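Side-chain contact in Mn transporter subunit (Synechocystis sp. PCC 6803, PDB 3UJP), which binds manganese, probably as the periplasmic solute-binding component that delivers the ion to an ABC-type transporter: residues Gln221-Pro225 / Lys226-Thr230. Numbering follows the deposited sequence.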
ATOM      1  N   GLN A 221     -17.075  32.317  11.265  1.00 79.77           N
ATOM      2  CA  GLN A 221     -17.682  33.553  10.785  1.00 73.35           C
ATOM      3  C   GLN A 221     -17.061  33.996   9.464  1.00 73.09           C
ATOM      4  O   GLN A 221     -16.143  34.815   9.442  1.00 75.26           O
ATOM      5  CB  GLN A 221     -17.539  34.661  11.830  1.00 72.50           C
ATOM      6  CG  GLN A 221     -16.434  34.419  12.844  1.00 68.39           C
ATOM      7  CD  GLN A 221     -16.456  35.422  13.981  1.00 72.62           C
ATOM      8  OE1 GLN A 221     -16.145  36.597  13.794  1.00 81.43           O
ATOM      9  NE2 GLN A 221     -16.826  34.960  15.171  1.00 68.65           N
ATOM     10  N   GLN A 222     -17.570  33.450   8.364  1.00 76.87           N
ATOM     11  CA  GLN A 222     -17.068  33.790   7.038  1.00 75.48           C
ATOM     12  C   GLN A 222     -16.475  35.195   7.020  1.00 77.51           C
ATOM     13  O   GLN A 222     -16.958  36.091   7.711  1.00 75.10           O
ATOM     14  CB  GLN A 222     -18.183  33.677   5.997  1.00 71.83           C
ATOM     15  CG  GLN A 222     -19.215  32.604   6.306  1.00 72.68           C
ATOM     16  CD  GLN A 222     -19.835  32.014   5.055  1.00 79.42           C
ATOM     17  OE1 GLN A 222     -19.471  32.379   3.937  1.00 87.09           O
ATOM     18  NE2 GLN A 222     -20.778  31.097   5.238  1.00 81.70           N
ATOM     19  N   PHE A 223     -15.424  35.379   6.226  1.00 73.86           N
ATOM     20  CA  PHE A 223     -14.769  36.658   6.125  1.00 73.40           C
ATOM     21  C   PHE A 223     -15.856  37.685   5.867  1.00 73.51           C
ATOM     22  O   PHE A 223     -16.996  37.361   5.506  1.00 75.25           O
ATOM     23  CB  PHE A 223     -13.681  36.689   5.045  1.00 73.26           C
ATOM     24  CG  PHE A 223     -14.230  36.729   3.665  1.00 73.35           C
ATOM     25  CD1 PHE A 223     -14.839  37.877   3.178  1.00 75.83           C
ATOM     26  CD2 PHE A 223     -14.183  35.614   2.870  1.00 69.52           C
ATOM     27  CE1 PHE A 223     -15.393  37.908   1.924  1.00 74.65           C
ATOM     28  CE2 PHE A 223     -14.730  35.639   1.614  1.00 73.11           C
ATOM     29  CZ  PHE A 223     -15.345  36.790   1.139  1.00 69.79           C
ATOM     30  N   THR A 224     -15.469  38.933   6.040  1.00 70.52           N
ATOM     31  CA  THR A 224     -16.415  40.024   6.084  1.00 72.44           C
ATOM     32  C   THR A 224     -16.010  41.083   5.048  1.00 76.96           C
ATOM     33  O   THR A 224     -14.903  41.028   4.492  1.00 78.40           O
ATOM     34  CB  THR A 224     -16.414  40.594   7.491  1.00 65.04           C
ATOM     35  OG1 THR A 224     -15.463  41.666   7.597  1.00 64.99           O
ATOM     36  CG2 THR A 224     -16.094  39.485   8.512  1.00 73.12           C
ATOM     37  N   PRO A 225     -16.909  42.028   4.751  1.00 76.83           N
ATOM     38  CA  PRO A 225     -16.583  42.964   3.676  1.00 75.64           C
ATOM     39  C   PRO A 225     -15.727  44.157   4.117  1.00 79.18           C
ATOM     40  O   PRO A 225     -15.243  44.870   3.224  1.00 78.41           O
ATOM     41  CB  PRO A 225     -17.958  43.426   3.194  1.00 74.91           C
ATOM     42  CG  PRO A 225     -18.947  42.542   3.897  1.00 74.83           C
ATOM     43  CD  PRO A 225     -18.312  42.134   5.153  1.00 72.85           C
ATOM     44  N   LYS A 226     -15.554  44.377   5.429  1.00 74.39           N
ATOM     45  CA  LYS A 226     -14.527  45.309   5.914  1.00 78.93           C
ATOM     46  C   LYS A 226     -13.173  44.619   5.735  1.00 80.12           C
ATOM     47  O   LYS A 226     -12.143  45.281   5.573  1.00 75.89           O
ATOM     48  CB  LYS A 226     -14.745  45.740   7.376  1.00 76.24           C
ATOM     49  CG  LYS A 226     -13.808  46.857   7.887  1.00 80.28           C
ATOM     50  CD  LYS A 226     -13.955  47.148   9.412  1.00101.51           C
ATOM     51  CE  LYS A 226     -13.896  48.667   9.781  1.00107.37           C
ATOM     52  NZ  LYS A 226     -14.312  49.035  11.199  1.00 93.42           N
ATOM     53  N   GLN A 227     -13.186  43.285   5.727  1.00 79.98           N
ATOM     54  CA  GLN A 227     -11.952  42.524   5.569  1.00 74.54           C
ATOM     55  C   GLN A 227     -11.459  42.548   4.132  1.00 80.00           C
ATOM     56  O   GLN A 227     -10.311  42.917   3.883  1.00 83.23           O
ATOM     57  CB  GLN A 227     -12.090  41.095   6.088  1.00 73.09           C
ATOM     58  CG  GLN A 227     -11.881  40.967   7.597  1.00 75.08           C
ATOM     59  CD  GLN A 227     -12.135  39.549   8.114  1.00 76.45           C
ATOM     60  OE1 GLN A 227     -13.001  38.835   7.603  1.00 76.09           O
ATOM     61  NE2 GLN A 227     -11.375  39.139   9.124  1.00 67.86           N
ATOM     62  N   VAL A 228     -12.306  42.171   3.182  1.00 75.48           N
ATOM     63  CA  VAL A 228     -11.902  42.305   1.790  1.00 71.45           C
ATOM     64  C   VAL A 228     -11.579  43.752   1.500  1.00 74.37           C
ATOM     65  O   VAL A 228     -10.821  44.041   0.573  1.00 82.35           O
ATOM     66  CB  VAL A 228     -12.983  41.892   0.842  1.00 66.65           C
ATOM     67  CG1 VAL A 228     -14.099  41.189   1.602  1.00 75.46           C
ATOM     68  CG2 VAL A 228     -13.508  43.107   0.125  1.00 65.57           C
ATOM     69  N   GLN A 229     -12.160  44.656   2.295  1.00 75.01           N
ATOM     70  CA  GLN A 229     -11.994  46.095   2.110  1.00 79.76           C
ATOM     71  C   GLN A 229     -10.603  46.535   2.506  1.00 82.70           C
ATOM     72  O   GLN A 229      -9.929  47.228   1.751  1.00 88.16           O
ATOM     73  CB  GLN A 229     -13.029  46.878   2.929  1.00 87.34           C
ATOM     74  CG  GLN A 229     -12.834  48.386   2.918  1.00 91.49           C
ATOM     75  CD  GLN A 229     -12.826  48.952   1.504  1.00105.88           C
ATOM     76  OE1 GLN A 229     -13.424  48.371   0.587  1.00 94.17           O
ATOM     77  NE2 GLN A 229     -12.139  50.090   1.312  1.00103.89           N
ATOM     78  N   THR A 230     -10.195  46.138   3.707  1.00 79.27           N
ATOM     79  CA  THR A 230      -8.853  46.392   4.208  1.00 75.30           C
ATOM     80  C   THR A 230      -7.827  45.888   3.219  1.00 80.72           C
ATOM     81  O   THR A 230      -6.811  46.529   2.983  1.00 88.20           O
ATOM     82  CB  THR A 230      -8.594  45.664   5.537  1.00 79.64           C
ATOM     83  OG1 THR A 230      -9.408  46.224   6.588  1.00 77.33           O
ATOM     84  CG2 THR A 230      -7.111  45.757   5.908  1.00 71.66           C
TER
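A capping box formed by T224 and Q227 starts helix 225-236, where the loop that follows strand 210-213 turns into the helix. T224 is the N-cap. Its backbone N donates to OE1 of Q227 over 2.9 Å, reaching a lone pair in the plane of the amide, although the bond is bent, 137° at the hydrogen. In return, T224 OG1 takes a weak bond from the backbone N of Q227, at 3.4 Å. The Q227 side chain runs back toward the loop because CG stands anti to its own carbonyl carbon (chi1 -83°) and the chain stays extended beyond it, which brings the amide oxygen across T224 and also against CB of F223. The first helical turn closes through a straighter backbone bond, from V228 N to T224 O (3.1 Å, 164°).

Next to the capping box, F223, just before the N-cap, and the buried V228 form a hydrophobic staple. The F223 ring lies nearly parallel to that of W215, and the F223 side chain also touches M214 and S250, so the helix start is tied to neighbouring loops; the manganese ion lies about 13 Å from this side chain. K226 O, in the first turn, accepts from both T230 N and T230 OG1, which approach from opposite faces of its carbonyl plane. In the staple, CE1 of F223 meets CG1 of V228 obliquely at 3.5 Å.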